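Local coordinates for protein CurJ (Moorea producens 3L, PDB 5TZ6) that probably catalyses vinylogous dehydration of a polyketide intermediate in curacin biosynthesis, here as an inactive variant of the dehydratase domain holding a hydroxy-enoic acid ligand, at residues A[219-224]-A[279-284]; A[211-216]-A[246-251]; A[152-157]-A[194-199]. The protein carries 1 engineered substitution. One frame throughout, in Å; residues are numbered along the deposited sequence.

Interaction 1 of 3, residues A[219-224]-A[279-284]; sequences DSCFQS and IQLFDQ. With 7OD ((2E,5R)-5-hydroxy-2-methylhept-2-enoic acid), chain C.
Cys221 is the bump and Leu281 the hollow: SG sits over the dip between CB and the two methyls of Leu281, 3.8 Å from CD2 and 4.0 Å from CD1. Leu281 has its CG anti to the backbone N (chi1 -179°), which spreads this fork up toward the helix. Beside it, Ile279 lifts CD1 into the angle between the next helical side chain and the backbone, 4.0 Å from Cys221 O and 4.3 Å from Phe222 CD1, meeting the phenyl ring at its edge. No hydrogen bond crosses; the fit is by van der Waals contact alone. This is the central hotdog helix packed on its sheet, with Asp219 on the pocket side. There Asp219 OD1 accepts the hydroxyl OAH of 7OD at 3.0 Å, while OD2 takes a nearly straight bond from Gln223 NE2 (2.7 Å, 168°) on the anti side, which fixes the carboxylate's rotation. With an alanine here the ligand hydroxyl would probably lose this acceptor, and Gln223 NE2 would keep Phe182 O but not its carboxylate mate. Helix 219-223 crosses strand 279-282 at 132°; strands 258-267 and 288-300 flank strand 274-282, and helix 51-65 packs on Phe222.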
loop_
_atom_site.group_PDB
_atom_site.type_symbol
_atom_site.label_atom_id
_atom_site.label_comp_id
_atom_site.label_asym_id
_atom_site.label_seq_id
_atom_site.Cartn_x
_atom_site.Cartn_y
_atom_site.Cartn_z
ATOM N N ASP A 219 -21.341 -17.262 -1.999
ATOM C CA ASP A 219 -22.268 -17.478 -0.901
ATOM C C ASP A 219 -23.432 -18.347 -1.339
ATOM O O ASP A 219 -23.816 -19.275 -0.624
ATOM C CB ASP A 219 -22.778 -16.155 -0.348
ATOM C CG ASP A 219 -23.414 -16.318 1.016
ATOM O OD1 ASP A 219 -22.661 -16.461 2.003
ATOM O OD2 ASP A 219 -24.664 -16.323 1.098
ATOM N N SER A 220 -24.001 -18.074 -2.515
ATOM C CA SER A 220 -25.111 -18.898 -2.982
ATOM C C SER A 220 -24.706 -20.365 -3.017
ATOM O O SER A 220 -25.468 -21.251 -2.592
ATOM C CB SER A 220 -25.555 -18.437 -4.370
ATOM O OG SER A 220 -26.008 -17.093 -4.346
ATOM N N CYS A 221 -23.482 -20.635 -3.478
ATOM C CA CYS A 221 -22.996 -22.009 -3.491
ATOM C C CYS A 221 -23.039 -22.608 -2.094
ATOM O O CYS A 221 -23.517 -23.733 -1.906
ATOM C CB CYS A 221 -21.577 -22.068 -4.061
ATOM S SG CYS A 221 -21.511 -21.910 -5.850
ATOM N N PHE A 222 -22.552 -21.870 -1.092
ATOM C CA PHE A 222 -22.671 -22.387 0.271
ATOM C C PHE A 222 -24.127 -22.525 0.715
ATOM O O PHE A 222 -24.444 -23.410 1.520
ATOM C CB PHE A 222 -21.902 -21.499 1.248
ATOM C CG PHE A 222 -20.428 -21.428 0.970
ATOM C CD1 PHE A 222 -19.817 -22.365 0.150
ATOM C CD2 PHE A 222 -19.646 -20.436 1.545
ATOM C CE1 PHE A 222 -18.461 -22.303 -0.111
ATOM C CE2 PHE A 222 -18.289 -20.370 1.295
ATOM C CZ PHE A 222 -17.696 -21.304 0.463
ATOM N N GLN A 223 -25.027 -21.678 0.197
ATOM C CA GLN A 223 -26.438 -21.753 0.571
ATOM C C GLN A 223 -27.077 -23.036 0.075
ATOM O O GLN A 223 -28.072 -23.494 0.649
ATOM C CB GLN A 223 -27.221 -20.571 0.005
ATOM C CG GLN A 223 -26.774 -19.202 0.446
ATOM C CD GLN A 223 -27.418 -18.126 -0.400
ATOM O OE1 GLN A 223 -28.462 -18.353 -1.004
ATOM N NE2 GLN A 223 -26.790 -16.958 -0.470
ATOM N N SER A 224 -26.543 -23.615 -1.002
ATOM C CA SER A 224 -27.147 -24.838 -1.520
ATOM C C SER A 224 -27.262 -25.914 -0.444
ATOM O O SER A 224 -28.219 -26.696 -0.453
ATOM C CB SER A 224 -26.343 -25.372 -2.707
ATOM O OG SER A 224 -25.009 -25.673 -2.333
ATOM N N ILE A 279 -19.028 -29.595 -3.361
ATOM C CA ILE A 279 -19.798 -28.700 -4.213
ATOM C C ILE A 279 -19.074 -28.518 -5.538
ATOM O O ILE A 279 -17.841 -28.473 -5.593
ATOM C CB ILE A 279 -20.028 -27.339 -3.521
ATOM C CG1 ILE A 279 -20.578 -27.555 -2.104
ATOM C CG2 ILE A 279 -20.942 -26.465 -4.361
ATOM C CD1 ILE A 279 -20.568 -26.318 -1.236
ATOM N N GLN A 280 -19.862 -28.381 -6.607
ATOM C CA GLN A 280 -19.366 -28.217 -7.970
ATOM C C GLN A 280 -20.218 -27.158 -8.657
ATOM O O GLN A 280 -21.422 -27.348 -8.846
ATOM C CB GLN A 280 -19.411 -29.538 -8.739
ATOM C CG GLN A 280 -18.351 -30.538 -8.302
ATOM C CD GLN A 280 -18.349 -31.775 -9.164
ATOM O OE1 GLN A 280 -19.404 -32.274 -9.555
ATOM N NE2 GLN A 280 -17.162 -32.267 -9.491
ATOM N N LEU A 281 -19.615 -26.026 -8.978
ATOM C CA LEU A 281 -20.262 -24.997 -9.774
ATOM C C LEU A 281 -19.779 -25.143 -11.209
ATOM O O LEU A 281 -18.568 -25.168 -11.448
ATOM C CB LEU A 281 -19.922 -23.614 -9.221
ATOM C CG LEU A 281 -20.520 -22.380 -9.888
ATOM C CD1 LEU A 281 -22.043 -22.378 -9.792
ATOM C CD2 LEU A 281 -19.919 -21.136 -9.251
ATOM N N PHE A 282 -20.706 -25.260 -12.162
ATOM C CA PHE A 282 -20.303 -25.457 -13.550
ATOM C C PHE A 282 -21.226 -24.716 -14.513
ATOM O O PHE A 282 -22.298 -24.211 -14.150
ATOM C CB PHE A 282 -20.204 -26.946 -13.923
ATOM C CG PHE A 282 -21.446 -27.725 -13.663
ATOM C CD1 PHE A 282 -21.714 -28.222 -12.400
ATOM C CD2 PHE A 282 -22.345 -27.975 -14.690
ATOM C CE1 PHE A 282 -22.866 -28.940 -12.155
ATOM C CE2 PHE A 282 -23.497 -28.695 -14.456
ATOM C CZ PHE A 282 -23.761 -29.178 -13.186
ATOM N N ASP A 283 -20.759 -24.681 -15.763
ATOM C CA ASP A 283 -21.298 -23.935 -16.890
ATOM C C ASP A 283 -22.568 -24.558 -17.451
ATOM O O ASP A 283 -22.882 -25.730 -17.225
ATOM C CB ASP A 283 -20.265 -23.871 -18.019
ATOM C CG ASP A 283 -20.087 -22.479 -18.569
ATOM O OD1 ASP A 283 -20.899 -21.598 -18.214
ATOM O OD2 ASP A 283 -19.142 -22.269 -19.361
ATOM N N GLN A 284 -23.274 -23.750 -18.250
ATOM C CA GLN A 284 -24.413 -24.251 -19.004
ATOM C C GLN A 284 -23.992 -25.383 -19.932
ATOM O O GLN A 284 -24.771 -26.311 -20.183
ATOM C CB GLN A 284 -25.019 -23.112 -19.824
ATOM C CG GLN A 284 -26.431 -23.350 -20.315
ATOM C CD GLN A 284 -27.444 -23.193 -19.190
ATOM O OE1 GLN A 284 -27.906 -24.170 -18.601
ATOM N NE2 GLN A 284 -27.776 -21.943 -18.876
HETATM O OAB 7OD C . -23.880 -15.931 9.716
HETATM C CAA 7OD C . -22.709 -15.814 9.303
HETATM O OAI 7OD C . -21.865 -15.195 9.991
HETATM C CAC 7OD C . -22.305 -16.431 7.959
HETATM C CAK 7OD C . -20.860 -16.282 7.457
HETATM C CAD 7OD C . -23.338 -17.194 7.113
HETATM C CAE 7OD C . -22.885 -17.795 5.772
HETATM C CAF 7OD C . -23.919 -18.681 5.035
HETATM O OAH 7OD C . -24.455 -17.947 3.930
HETATM C CAG 7OD C . -25.081 -19.158 5.916
HETATM C CAJ 7OD C . -25.789 -20.304 5.190
#

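Interaction 2 of 3, residues A[211-216]-A[246-251]; sequences YQLHPT and DKFTFY
Just before the hotdog helix 215-223 of this double-hotdog dehydratase, the loop residues Gln212 and Leu213 settle on two phenylalanines, Phe248 and Phe250, that reach out from the same side of strand 239-250. Gln212 lays its aliphatic part over one face of the Phe250 ring: CB stands 3.9 Å from the ring centroid and 28° off the normal, a CH-pi contact, and CG follows at 3.7 Å from Phe250 CE2. A bend at chi2 then turns the amide away, its plane 89° from that of the ring, and OE1 accepts a hydrogen bond from His9 NE2. The carbonyl Gln212 O, 3.5 Å from Phe250 CE1, is bonded by Ser253 OG. Leu213 forms the wedge. Its CG rests obliquely on Phe250 CD1 at 3.7 Å, and from there CD1 reaches in the ring plane to the edge of Phe248, 3.9 Å from CZ, so that this methyl touches both aromatics. His214 is the N-cap, just ahead of the helix, and accepts from Thr216 N at its ND1 (3.2 Å, 162°), with the donor close to the imidazole plane. The contact thus joins the loop leading into the helix to the strand by apolar packing, with no hydrogen bond between the two segments. Leu213 also leans on Val289 and Ala290 of strand 288-300, next to strand 239-250, while Phe250 meets Leu59 and Gln212 meets Ser63 of helix 51-65.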
loop_
_atom_site.group_PDB
_atom_site.type_symbol
_atom_site.label_atom_id
_atom_site.label_comp_id
_atom_site.label_asym_id
_atom_site.label_seq_id
_atom_site.Cartn_x
_atom_site.Cartn_y
_atom_site.Cartn_z
ATOM N N TYR A 211 -14.999 -9.426 -11.593
ATOM C CA TYR A 211 -14.785 -10.406 -10.540
ATOM C C TYR A 211 -14.403 -11.757 -11.129
ATOM O O TYR A 211 -14.904 -12.155 -12.185
ATOM C CB TYR A 211 -16.048 -10.578 -9.697
ATOM C CG TYR A 211 -16.423 -9.414 -8.804
ATOM C CD1 TYR A 211 -17.203 -8.371 -9.284
ATOM C CD2 TYR A 211 -16.036 -9.380 -7.469
ATOM C CE1 TYR A 211 -17.569 -7.313 -8.464
ATOM C CE2 TYR A 211 -16.395 -8.323 -6.643
ATOM C CZ TYR A 211 -17.162 -7.294 -7.146
ATOM O OH TYR A 211 -17.526 -6.241 -6.334
ATOM N N GLN A 212 -13.516 -12.471 -10.435
ATOM C CA GLN A 212 -13.354 -13.895 -10.712
ATOM C C GLN A 212 -14.631 -14.652 -10.356
ATOM O O GLN A 212 -15.249 -15.296 -11.212
ATOM C CB GLN A 212 -12.154 -14.462 -9.944
ATOM C CG GLN A 212 -10.789 -14.099 -10.518
ATOM C CD GLN A 212 -10.539 -12.607 -10.560
ATOM O OE1 GLN A 212 -10.625 -11.926 -9.540
ATOM N NE2 GLN A 212 -10.219 -12.090 -11.742
ATOM N N LEU A 213 -15.027 -14.593 -9.086
ATOM C CA LEU A 213 -16.308 -15.107 -8.616
ATOM C C LEU A 213 -16.893 -14.091 -7.653
ATOM O O LEU A 213 -16.296 -13.812 -6.609
ATOM C CB LEU A 213 -16.171 -16.466 -7.924
ATOM C CG LEU A 213 -15.898 -17.699 -8.775
ATOM C CD1 LEU A 213 -15.957 -18.938 -7.902
ATOM C CD2 LEU A 213 -16.900 -17.794 -9.916
ATOM N N HIS A 214 -18.045 -13.538 -8.008
ATOM C CA HIS A 214 -18.674 -12.531 -7.173
ATOM C C HIS A 214 -18.911 -13.089 -5.772
ATOM O O HIS A 214 -19.281 -14.262 -5.622
ATOM C CB HIS A 214 -19.996 -12.079 -7.791
ATOM C CG HIS A 214 -20.478 -10.754 -7.286
ATOM N ND1 HIS A 214 -21.151 -10.614 -6.092
ATOM C CD2 HIS A 214 -20.391 -9.510 -7.817
ATOM C CE1 HIS A 214 -21.453 -9.340 -5.906
ATOM N NE2 HIS A 214 -21.004 -8.649 -6.940
ATOM N N PRO A 215 -18.665 -12.305 -4.725
ATOM C CA PRO A 215 -18.933 -12.814 -3.370
ATOM C C PRO A 215 -20.302 -13.463 -3.245
ATOM O O PRO A 215 -20.417 -14.536 -2.633
ATOM C CB PRO A 215 -18.801 -11.564 -2.492
ATOM C CG PRO A 215 -17.941 -10.616 -3.274
ATOM C CD PRO A 215 -18.144 -10.928 -4.732
ATOM N N THR A 216 -21.340 -12.860 -3.839
ATOM C CA THR A 216 -22.693 -13.389 -3.690
ATOM C C THR A 216 -22.860 -14.729 -4.392
ATOM O O THR A 216 -23.687 -15.548 -3.971
ATOM C CB THR A 216 -23.727 -12.389 -4.219
ATOM O OG1 THR A 216 -23.487 -12.111 -5.607
ATOM C CG2 THR A 216 -23.674 -11.091 -3.425
ATOM N N ASP A 246 -11.673 -27.755 2.999
ATOM C CA ASP A 246 -10.422 -28.434 2.674
ATOM C C ASP A 246 -9.789 -27.853 1.412
ATOM O O ASP A 246 -8.605 -27.508 1.413
ATOM C CB ASP A 246 -10.646 -29.940 2.544
ATOM C CG ASP A 246 -11.053 -30.580 3.860
ATOM O OD1 ASP A 246 -10.669 -30.041 4.921
ATOM O OD2 ASP A 246 -11.754 -31.616 3.838
ATOM N N LYS A 247 -10.556 -27.723 0.327
ATOM C CA LYS A 247 -9.982 -27.132 -0.877
ATOM C C LYS A 247 -11.044 -26.468 -1.743
ATOM O O LYS A 247 -12.050 -27.089 -2.088
ATOM C CB LYS A 247 -9.237 -28.191 -1.694
ATOM C CG LYS A 247 -8.608 -27.646 -2.964
ATOM C CD LYS A 247 -7.635 -28.637 -3.556
ATOM C CE LYS A 247 -8.353 -29.904 -3.979
ATOM N NZ LYS A 247 -7.390 -30.973 -4.359
ATOM N N PHE A 248 -10.793 -25.220 -2.126
ATOM C CA PHE A 248 -11.635 -24.470 -3.048
ATOM C C PHE A 248 -10.824 -24.161 -4.303
ATOM O O PHE A 248 -9.805 -23.471 -4.229
ATOM C CB PHE A 248 -12.122 -23.178 -2.392
ATOM C CG PHE A 248 -13.097 -22.396 -3.227
ATOM C CD1 PHE A 248 -12.688 -21.750 -4.380
ATOM C CD2 PHE A 248 -14.422 -22.283 -2.836
ATOM C CE1 PHE A 248 -13.584 -21.030 -5.143
ATOM C CE2 PHE A 248 -15.325 -21.558 -3.592
ATOM C CZ PHE A 248 -14.903 -20.931 -4.749
ATOM N N THR A 249 -11.291 -24.623 -5.454
ATOM C CA THR A 249 -10.584 -24.424 -6.710
ATOM C C THR A 249 -11.404 -23.538 -7.636
ATOM O O THR A 249 -12.580 -23.818 -7.901
ATOM C CB THR A 249 -10.268 -25.758 -7.392
ATOM O OG1 THR A 249 -9.591 -26.616 -6.468
ATOM C CG2 THR A 249 -9.386 -25.535 -8.618
ATOM N N PHE A 250 -10.776 -22.465 -8.103
ATOM C CA PHE A 250 -11.316 -21.591 -9.129
ATOM C C PHE A 250 -10.621 -21.920 -10.445
ATOM O O PHE A 250 -9.390 -21.839 -10.538
ATOM C CB PHE A 250 -11.100 -20.126 -8.753
ATOM C CG PHE A 250 -11.426 -19.153 -9.853
ATOM C CD1 PHE A 250 -12.744 -18.885 -10.209
ATOM C CD2 PHE A 250 -10.410 -18.503 -10.533
ATOM C CE1 PHE A 250 -13.032 -17.978 -11.224
ATOM C CE2 PHE A 250 -10.692 -17.601 -11.550
ATOM C CZ PHE A 250 -12.005 -17.340 -11.895
ATOM N N TYR A 251 -11.409 -22.300 -11.451
ATOM C CA TYR A 251 -10.898 -22.662 -12.771
ATOM C C TYR A 251 -10.936 -21.485 -13.742
ATOM O O TYR A 251 -9.902 -21.099 -14.291
ATOM C CB TYR A 251 -11.690 -23.855 -13.323
ATOM C CG TYR A 251 -11.546 -25.092 -12.470
ATOM C CD1 TYR A 251 -10.484 -25.965 -12.657
ATOM C CD2 TYR A 251 -12.454 -25.372 -11.459
ATOM C CE1 TYR A 251 -10.337 -27.092 -11.874
ATOM C CE2 TYR A 251 -12.317 -26.500 -10.665
ATOM C CZ TYR A 251 -11.259 -27.354 -10.878
ATOM O OH TYR A 251 -11.116 -28.474 -10.096
#

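Interaction 3 of 3, residues A[152-157]-A[194-199]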
loop_
_atom_site.group_PDB
_atom_site.type_symbol
_atom_site.label_atom_id
_atom_site.label_comp_id
_atom_site.label_asym_id
_atom_site.label_seq_id
_atom_site.Cartn_x
_atom_site.Cartn_y
_atom_site.Cartn_z
ATOM N N GLU A 152 -26.634 -33.979 -17.503
ATOM C CA GLU A 152 -27.876 -34.727 -17.682
ATOM C C GLU A 152 -27.943 -35.939 -16.758
ATOM O O GLU A 152 -29.017 -36.269 -16.245
ATOM C CB GLU A 152 -28.050 -35.151 -19.145
ATOM C CG GLU A 152 -26.841 -35.832 -19.762
ATOM C CD GLU A 152 -25.837 -34.839 -20.321
ATOM O OE1 GLU A 152 -26.031 -34.383 -21.471
ATOM O OE2 GLU A 152 -24.876 -34.487 -19.602
ATOM N N GLU A 153 -26.811 -36.613 -16.530
ATOM C CA GLU A 153 -26.778 -37.675 -15.530
ATOM C C GLU A 153 -27.201 -37.172 -14.155
ATOM O O GLU A 153 -27.830 -37.911 -13.389
ATOM C CB GLU A 153 -25.380 -38.289 -15.455
ATOM C CG GLU A 153 -25.300 -39.712 -15.969
ATOM C CD GLU A 153 -26.154 -40.665 -15.155
ATOM O OE1 GLU A 153 -26.501 -41.748 -15.672
ATOM O OE2 GLU A 153 -26.485 -40.327 -13.999
ATOM N N ILE A 154 -26.888 -35.916 -13.833
ATOM C CA ILE A 154 -27.225 -35.383 -12.519
ATOM C C ILE A 154 -28.694 -34.991 -12.457
ATOM O O ILE A 154 -29.358 -35.188 -11.432
ATOM C CB ILE A 154 -26.304 -34.201 -12.171
ATOM C CG1 ILE A 154 -24.888 -34.704 -11.866
ATOM C CG2 ILE A 154 -26.866 -33.419 -10.998
ATOM C CD1 ILE A 154 -23.846 -33.605 -11.792
ATOM N N GLN A 155 -29.227 -34.422 -13.539
ATOM C CA GLN A 155 -30.646 -34.090 -13.568
ATOM C C GLN A 155 -31.533 -35.319 -13.425
ATOM O O GLN A 155 -32.730 -35.169 -13.160
ATOM C CB GLN A 155 -30.982 -33.335 -14.856
ATOM C CG GLN A 155 -30.672 -31.849 -14.771
ATOM C CD GLN A 155 -30.653 -31.172 -16.122
ATOM O OE1 GLN A 155 -30.134 -30.066 -16.265
ATOM N NE2 GLN A 155 -31.212 -31.836 -17.125
ATOM N N ALA A 156 -30.975 -36.521 -13.575
ATOM C CA ALA A 156 -31.722 -37.757 -13.385
ATOM C C ALA A 156 -31.766 -38.182 -11.922
ATOM O O ALA A 156 -32.803 -38.658 -11.447
ATOM C CB ALA A 156 -31.110 -38.873 -14.236
ATOM N N ARG A 157 -30.653 -38.037 -11.201
ATOM C CA ARG A 157 -30.634 -38.361 -9.779
ATOM C C ARG A 157 -31.364 -37.324 -8.934
ATOM O O ARG A 157 -31.842 -37.655 -7.844
ATOM C CB ARG A 157 -29.192 -38.504 -9.287
ATOM C CG ARG A 157 -28.466 -39.708 -9.860
ATOM C CD ARG A 157 -27.092 -39.875 -9.248
ATOM N NE ARG A 157 -26.251 -38.709 -9.492
ATOM C CZ ARG A 157 -24.924 -38.741 -9.512
ATOM N NH1 ARG A 157 -24.234 -37.632 -9.742
ATOM N NH2 ARG A 157 -24.285 -39.887 -9.310
ATOM N N GLU A 194 -28.260 -35.368 -2.207
ATOM C CA GLU A 194 -27.647 -34.511 -3.211
ATOM C C GLU A 194 -28.678 -33.490 -3.672
ATOM O O GLU A 194 -29.886 -33.725 -3.584
ATOM C CB GLU A 194 -27.096 -35.331 -4.392
ATOM C CG GLU A 194 -28.150 -36.105 -5.173
ATOM C CD GLU A 194 -27.581 -37.336 -5.869
ATOM O OE1 GLU A 194 -28.341 -38.309 -6.079
ATOM O OE2 GLU A 194 -26.374 -37.337 -6.194
ATOM N N VAL A 195 -28.195 -32.351 -4.159
ATOM C CA VAL A 195 -29.062 -31.266 -4.601
ATOM C C VAL A 195 -28.435 -30.593 -5.812
ATOM O O VAL A 195 -27.213 -30.430 -5.884
ATOM C CB VAL A 195 -29.311 -30.236 -3.478
ATOM C CG1 VAL A 195 -28.029 -29.494 -3.145
ATOM C CG2 VAL A 195 -30.408 -29.255 -3.885
ATOM N N LEU A 196 -29.288 -30.188 -6.753
ATOM C CA LEU A 196 -28.888 -29.470 -7.955
ATOM C C LEU A 196 -29.648 -28.153 -8.012
ATOM O O LEU A 196 -30.882 -28.147 -8.072
ATOM C CB LEU A 196 -29.161 -30.298 -9.213
ATOM C CG LEU A 196 -29.029 -29.559 -10.550
ATOM C CD1 LEU A 196 -27.574 -29.368 -10.925
ATOM C CD2 LEU A 196 -29.779 -30.293 -11.658
ATOM N N CYS A 197 -28.916 -27.048 -7.958
ATOM C CA CYS A 197 -29.496 -25.714 -8.005
ATOM C C CYS A 197 -29.195 -25.063 -9.348
ATOM O O CYS A 197 -28.061 -25.118 -9.835
ATOM C CB CYS A 197 -28.955 -24.840 -6.876
ATOM S SG CYS A 197 -29.359 -25.441 -5.231
ATOM N N GLN A 198 -30.219 -24.470 -9.949
ATOM C CA GLN A 198 -30.041 -23.548 -11.055
ATOM C C GLN A 198 -29.947 -22.136 -10.501
ATOM O O GLN A 198 -30.766 -21.739 -9.657
ATOM C CB GLN A 198 -31.190 -23.626 -12.053
ATOM C CG GLN A 198 -30.986 -22.682 -13.219
ATOM C CD GLN A 198 -32.136 -22.694 -14.189
ATOM O OE1 GLN A 198 -33.268 -22.379 -13.826
ATOM N NE2 GLN A 198 -31.857 -23.059 -15.431
ATOM N N MET A 199 -28.971 -21.379 -11.006
ATOM C CA MET A 199 -28.654 -20.045 -10.522
ATOM C C MET A 199 -28.631 -19.045 -11.665
ATOM O O MET A 199 -28.149 -19.347 -12.763
ATOM C CB MET A 199 -27.302 -20.014 -9.817
ATOM C CG MET A 199 -27.363 -20.472 -8.385
ATOM S SD MET A 199 -25.870 -21.326 -7.889
ATOM C CE MET A 199 -26.077 -21.330 -6.109
#
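Leu196 fills the close-fitting half of this contact, pushing its two methyls against two consecutive residues of the helix: CD2 comes to 3.6 Å from Gln155 CG, and CD1 to 4.1 Å from Ile154 CG2. Its CG stands anti to the backbone N (chi1 169°), which points the fork at the helix. Ile154 is buried here, whereas Gln155 lends only its aliphatic part and carries its amide outward. The other half is looser and more polar. Arg157 and Glu194 cross at about a right angle, and OE1 of the glutamate touches Arg157 CB at 3.3 Å. OE2 hangs over one face of the guanidinium, 3.6 Å from Arg157 NE; since no N-H points at it, this salt bridge is a matter of charge alone. What holds the carboxylate more specifically is the hydroxyl of Tyr262, hydrogen-bonded to OE2, and the side chain of Arg157 rests on that same tyrosine. The arginine itself is exposed to solvent. Helix 152-157 crosses strand 194-199 at 118°, and the full strand 194-200 is paired with 258-267 along one edge and 185-190 along the other.

Helix 215-223 ties the set together: interaction 2 holds the loop leading into it, interaction 1 its C-terminal part, their centres about 10 Å apart and their segments alternating along the chain. Interaction 3, centred about 11 Å from interaction 1, meets the helix from the strand side: Met199 CE packs 3.4 Å from Ser220 CB, and Cys197 SG lies 3.9 Å from Ser224 CB. Interactions 2 and 3, about 20 Å apart between centres, do not touch. Among the three, interaction 1 alone reaches the ligand, through Asp219, which shares the 7OD pocket with residues such as Pro50 and Leu171; the side chain of Phe248 in interaction 2 stays about 12 Å from 7OD.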